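Death domain of TUBE (Drosophila melanogaster, PDB 1D2Z) is the part of Tube that binds the death domain of the kinase Pelle, through which Tube recruits Pelle to the plasma membrane and activates it in Toll signalling. Local coordinates at the interface of chains B and A. Numbering follows the deposited sequence. Chains: chain A, Death domain of TUBE; chain B, Death domain of pelle.

Contact 1: the interface of chains B and A. Residues chain B 72-73; chain A 117-120, 143-144.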
loop_
_atom_site.group_PDB
_atom_site.type_symbol
_atom_site.label_atom_id
_atom_site.label_comp_id
_atom_site.label_asym_id
_atom_site.label_seq_id
_atom_site.Cartn_x
_atom_site.Cartn_y
_atom_site.Cartn_z
ATOM N N GLN B 72 0.920 3.530 1.328
ATOM C CA GLN B 72 0.309 2.495 0.501
ATOM C C GLN B 72 1.174 1.964 -0.637
ATOM O O GLN B 72 1.219 0.758 -0.870
ATOM C CB GLN B 72 -1.030 2.967 -0.072
ATOM C CG GLN B 72 -1.689 1.921 -0.964
ATOM C CD GLN B 72 -2.965 2.402 -1.621
ATOM O OE1 GLN B 72 -3.752 3.153 -1.026
ATOM N NE2 GLN B 72 -3.186 1.958 -2.856
ATOM N N TYR B 73 1.854 2.858 -1.347
ATOM C CA TYR B 73 2.669 2.450 -2.493
ATOM C C TYR B 73 4.110 2.073 -2.194
ATOM O O TYR B 73 4.861 1.725 -3.103
ATOM C CB TYR B 73 2.577 3.503 -3.593
ATOM C CG TYR B 73 1.142 3.869 -3.896
ATOM C CD1 TYR B 73 0.369 3.081 -4.749
ATOM C CD2 TYR B 73 0.538 4.965 -3.287
ATOM C CE1 TYR B 73 -0.964 3.371 -4.985
ATOM C CE2 TYR B 73 -0.803 5.268 -3.513
ATOM C CZ TYR B 73 -1.545 4.463 -4.369
ATOM O OH TYR B 73 -2.854 4.758 -4.625
ATOM N N ALA A 117 -5.206 -4.096 -6.540
ATOM C CA ALA A 117 -5.660 -2.904 -5.821
ATOM C C ALA A 117 -4.534 -1.891 -5.553
ATOM O O ALA A 117 -4.739 -0.889 -4.859
ATOM C CB ALA A 117 -6.328 -3.311 -4.508
ATOM N N GLU A 118 -3.353 -2.167 -6.103
ATOM C CA GLU A 118 -2.170 -1.315 -5.945
ATOM C C GLU A 118 -1.715 -1.120 -4.497
ATOM O O GLU A 118 -1.161 -0.073 -4.141
ATOM C CB GLU A 118 -2.364 0.042 -6.634
ATOM C CG GLU A 118 -2.648 -0.075 -8.130
ATOM C CD GLU A 118 -2.484 1.234 -8.894
ATOM O OE1 GLU A 118 -2.793 2.318 -8.350
ATOM O OE2 GLU A 118 -2.051 1.173 -10.059
ATOM N N LEU A 119 -1.952 -2.141 -3.676
ATOM C CA LEU A 119 -1.556 -2.133 -2.266
ATOM C C LEU A 119 -0.138 -2.710 -2.255
ATOM O O LEU A 119 0.107 -3.818 -1.763
ATOM C CB LEU A 119 -2.527 -3.004 -1.454
ATOM C CG LEU A 119 -4.015 -2.625 -1.621
ATOM C CD1 LEU A 119 -4.907 -3.550 -0.790
ATOM C CD2 LEU A 119 -4.248 -1.163 -1.222
ATOM N N PHE A 120 0.791 -1.938 -2.817
ATOM C CA PHE A 120 2.179 -2.365 -2.946
ATOM C C PHE A 120 2.980 -2.591 -1.681
ATOM O O PHE A 120 3.866 -3.443 -1.665
ATOM C CB PHE A 120 2.920 -1.478 -3.947
ATOM C CG PHE A 120 2.479 -1.700 -5.370
ATOM C CD1 PHE A 120 2.786 -2.889 -6.023
ATOM C CD2 PHE A 120 1.709 -0.752 -6.030
ATOM C CE1 PHE A 120 2.325 -3.134 -7.321
ATOM C CE2 PHE A 120 1.243 -0.986 -7.326
ATOM C CZ PHE A 120 1.551 -2.177 -7.971
ATOM N N PRO A 143 -0.219 6.514 -9.156
ATOM C CA PRO A 143 0.410 6.624 -7.834
ATOM C C PRO A 143 1.377 5.504 -7.452
ATOM O O PRO A 143 2.244 5.701 -6.605
ATOM C CB PRO A 143 -0.790 6.710 -6.893
ATOM C CG PRO A 143 -1.857 5.923 -7.627
ATOM C CD PRO A 143 -1.685 6.402 -9.035
ATOM N N GLY A 144 1.253 4.341 -8.091
ATOM C CA GLY A 144 2.145 3.236 -7.778
ATOM C C GLY A 144 3.398 3.162 -8.636
ATOM O O GLY A 144 4.302 2.370 -8.361
HETATM O O HOH W 1 -4.210 3.274 -6.260
HETATM O O HOH W 2 -5.408 1.572 -4.408
#
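B:Tyr73 lays one face of its ring against A:Pro143, whose CB stands over that face, displaced toward the rim and 3.8 Å from the ring centroid, in a CH-pi contact. The two side chains belong to a heterotypic death-domain interface, in which the end of Pelle helix 61-73 is clasped between the loop leading into Tube helix 120-130 and the C-terminal segment of Tube. Proline suits this place because its compact, rigid ring presents somewhat polarised C-H groups to an aromatic face. A:Gly144, with no side chain to intervene, lets its own CA come within 3.5 Å of CD1 of B:Tyr73. The opposite face of the tyrosine is backed by CG of its neighbour B:Gln72, leaving the ring between a proline from Tube and a methylene from Pelle.

B:Gln72 runs out extended, CG anti to the backbone N (chi1 179°), and passes its amide end beside A:Leu119, whose methyl CD2 lies 3.8 Å from the amide carbon CD. At the tip, NE2 donates to the backbone carbonyl O of A:Glu118 over 3.1 Å. The bond is nearly straight at the hydrogen, 175°, and lies in the glutamine's amide plane, yet it meets the carbonyl from above its plane. Glutamine has both the length and the N-H for this reach.

At the rim, the phenol OH of B:Tyr73 contacts water 1, 2.6 Å from it and in the plane of the ring. This water also bonds OE1 of the A:Glu118 carboxylate and water 2, which in turn joins NE2 of B:Gln72 to the backbone O of A:Ala117.

Contact 2: the interface of chains B and A. Residues chain B 73-75; chain A 120-121, 124, 138.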
loop_
_atom_site.group_PDB
_atom_site.type_symbol
_atom_site.label_atom_id
_atom_site.label_comp_id
_atom_site.label_asym_id
_atom_site.label_seq_id
_atom_site.Cartn_x
_atom_site.Cartn_y
_atom_site.Cartn_z
ATOM N N TYR B 73 1.854 2.858 -1.347
ATOM C CA TYR B 73 2.669 2.450 -2.493
ATOM C C TYR B 73 4.110 2.073 -2.194
ATOM O O TYR B 73 4.861 1.725 -3.103
ATOM C CB TYR B 73 2.577 3.503 -3.593
ATOM C CG TYR B 73 1.142 3.869 -3.896
ATOM C CD1 TYR B 73 0.369 3.081 -4.749
ATOM C CD2 TYR B 73 0.538 4.965 -3.287
ATOM C CE1 TYR B 73 -0.964 3.371 -4.985
ATOM C CE2 TYR B 73 -0.803 5.268 -3.513
ATOM C CZ TYR B 73 -1.545 4.463 -4.369
ATOM O OH TYR B 73 -2.854 4.758 -4.625
ATOM N N ASN B 74 4.494 2.145 -0.923
ATOM C CA ASN B 74 5.837 1.760 -0.489
ATOM C C ASN B 74 6.953 2.421 -1.303
ATOM O O ASN B 74 7.909 1.761 -1.701
ATOM C CB ASN B 74 5.964 0.226 -0.558
ATOM C CG ASN B 74 7.084 -0.320 0.318
ATOM O OD1 ASN B 74 7.480 0.304 1.306
ATOM N ND2 ASN B 74 7.595 -1.499 -0.039
ATOM N N HIS B 75 6.814 3.715 -1.581
ATOM C CA HIS B 75 7.828 4.433 -2.349
ATOM C C HIS B 75 9.048 4.782 -1.502
ATOM O O HIS B 75 8.947 4.926 -0.280
ATOM C CB HIS B 75 7.240 5.684 -3.003
ATOM C CG HIS B 75 6.376 5.389 -4.189
ATOM N ND1 HIS B 75 6.811 4.627 -5.250
ATOM C CD2 HIS B 75 5.102 5.744 -4.478
ATOM C CE1 HIS B 75 5.843 4.528 -6.145
ATOM N NE2 HIS B 75 4.794 5.197 -5.701
ATOM N N PHE A 120 0.791 -1.938 -2.817
ATOM C CA PHE A 120 2.179 -2.365 -2.946
ATOM C C PHE A 120 2.980 -2.591 -1.681
ATOM O O PHE A 120 3.866 -3.443 -1.665
ATOM C CB PHE A 120 2.920 -1.478 -3.947
ATOM C CG PHE A 120 2.479 -1.700 -5.370
ATOM C CD1 PHE A 120 2.786 -2.889 -6.023
ATOM C CD2 PHE A 120 1.709 -0.752 -6.030
ATOM C CE1 PHE A 120 2.325 -3.134 -7.321
ATOM C CE2 PHE A 120 1.243 -0.986 -7.326
ATOM C CZ PHE A 120 1.551 -2.177 -7.971
ATOM N N SER A 121 2.673 -1.862 -0.615
ATOM C CA SER A 121 3.380 -2.058 0.650
ATOM C C SER A 121 3.062 -3.455 1.174
ATOM O O SER A 121 3.945 -4.179 1.639
ATOM C CB SER A 121 2.949 -1.019 1.677
ATOM O OG SER A 121 3.975 -0.079 1.888
ATOM N N ASP A 124 4.491 -6.137 -1.470
ATOM C CA ASP A 124 5.949 -6.300 -1.351
ATOM C C ASP A 124 6.285 -7.146 -0.125
ATOM O O ASP A 124 7.205 -7.969 -0.150
ATOM C CB ASP A 124 6.659 -4.937 -1.233
ATOM C CG ASP A 124 6.574 -4.108 -2.508
ATOM O OD1 ASP A 124 6.128 -4.634 -3.552
ATOM O OD2 ASP A 124 6.941 -2.917 -2.464
ATOM N N ARG A 138 5.747 -2.617 -10.955
ATOM C CA ARG A 138 4.882 -1.458 -10.804
ATOM C C ARG A 138 4.322 -1.011 -12.152
ATOM O O ARG A 138 4.899 -1.303 -13.201
ATOM C CB ARG A 138 5.677 -0.291 -10.204
ATOM C CG ARG A 138 6.314 -0.585 -8.857
ATOM C CD ARG A 138 5.257 -0.993 -7.856
ATOM N NE ARG A 138 5.812 -1.168 -6.522
ATOM C CZ ARG A 138 5.858 -0.213 -5.600
ATOM N NH1 ARG A 138 5.377 1.001 -5.865
ATOM N NH2 ARG A 138 6.375 -0.482 -4.405
#
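A:Arg138 points the end of its guanidinium group at the backbone carbonyl of B:Tyr73, at the C-terminus of Pelle helix 61-73. NH1 donates to this O over 2.9 Å, lying in the carbonyl plane, although the oxygen is tilted from the guanidinium plane; NH2 adds a weak bond to the same atom. Arginine suits a helix end, where a positive group would be favoured by the helix dipole as well as by the carbonyl itself. The side chain bends at chi2 (-58°) and folds over A:Phe120: CD sits above the centre of the phenyl ring, while CB of the phenylalanine backs one face of the guanidinium. On the Pelle side, the ring of B:His75 passes the arginine in the opposite direction, their planes 47° apart.

B:Asn74 crosses A:Asp124 at a slant, amide and carboxylate planes turned 50° from each other. Its ND2 donates to OD2 of the aspartate over 2.9 Å in a fairly straight bond, which OD2 accepts on its anti lone pair, the one away from OD1. The syn lone pair of that oxygen takes NH2 of A:Arg138 at 3.2 Å, a salt bridge within Tube, and thus the acceptor is gripped from both chains. Asparagine supplies a short, neutral donor here, and its CB packs against CA of A:Ser121 at 3.7 Å. Replacing A:Arg138 with a leucine would probably leave the carbonyl of B:Tyr73 without these donors and A:Asp124 without its charged mate, the carboxylate then being held less firmly, by B:Asn74 from across the interface.

In the fold, A:Phe120, A:Ser121 and A:Asp124 occupy the first turns of Tube helix 120-130, and A:Arg138 reaches in from the loop that follows. Pelle answers with the last residue of helix 61-73 and the link to helix 77-86.

The centres of the C-alpha atoms of contact 1 and contact 2 lie about 5 Å apart, making them adjoining parts of one Tube–Pelle surface. B:Tyr73 and A:Phe120 belong to both: the tyrosine offers its ring to contact 1 and its backbone carbonyl to contact 2. On Pelle the end of helix 61-73 serves both; on Tube, contact 1 uses the loop leading into helix 120-130 and contact 2 its first turns, and each adds residues from the segment that follows the helix. Packing and water-mediated bonds thus adjoin a charged network, a combination likely to favour specific pairing of the two death domains, which are known partners.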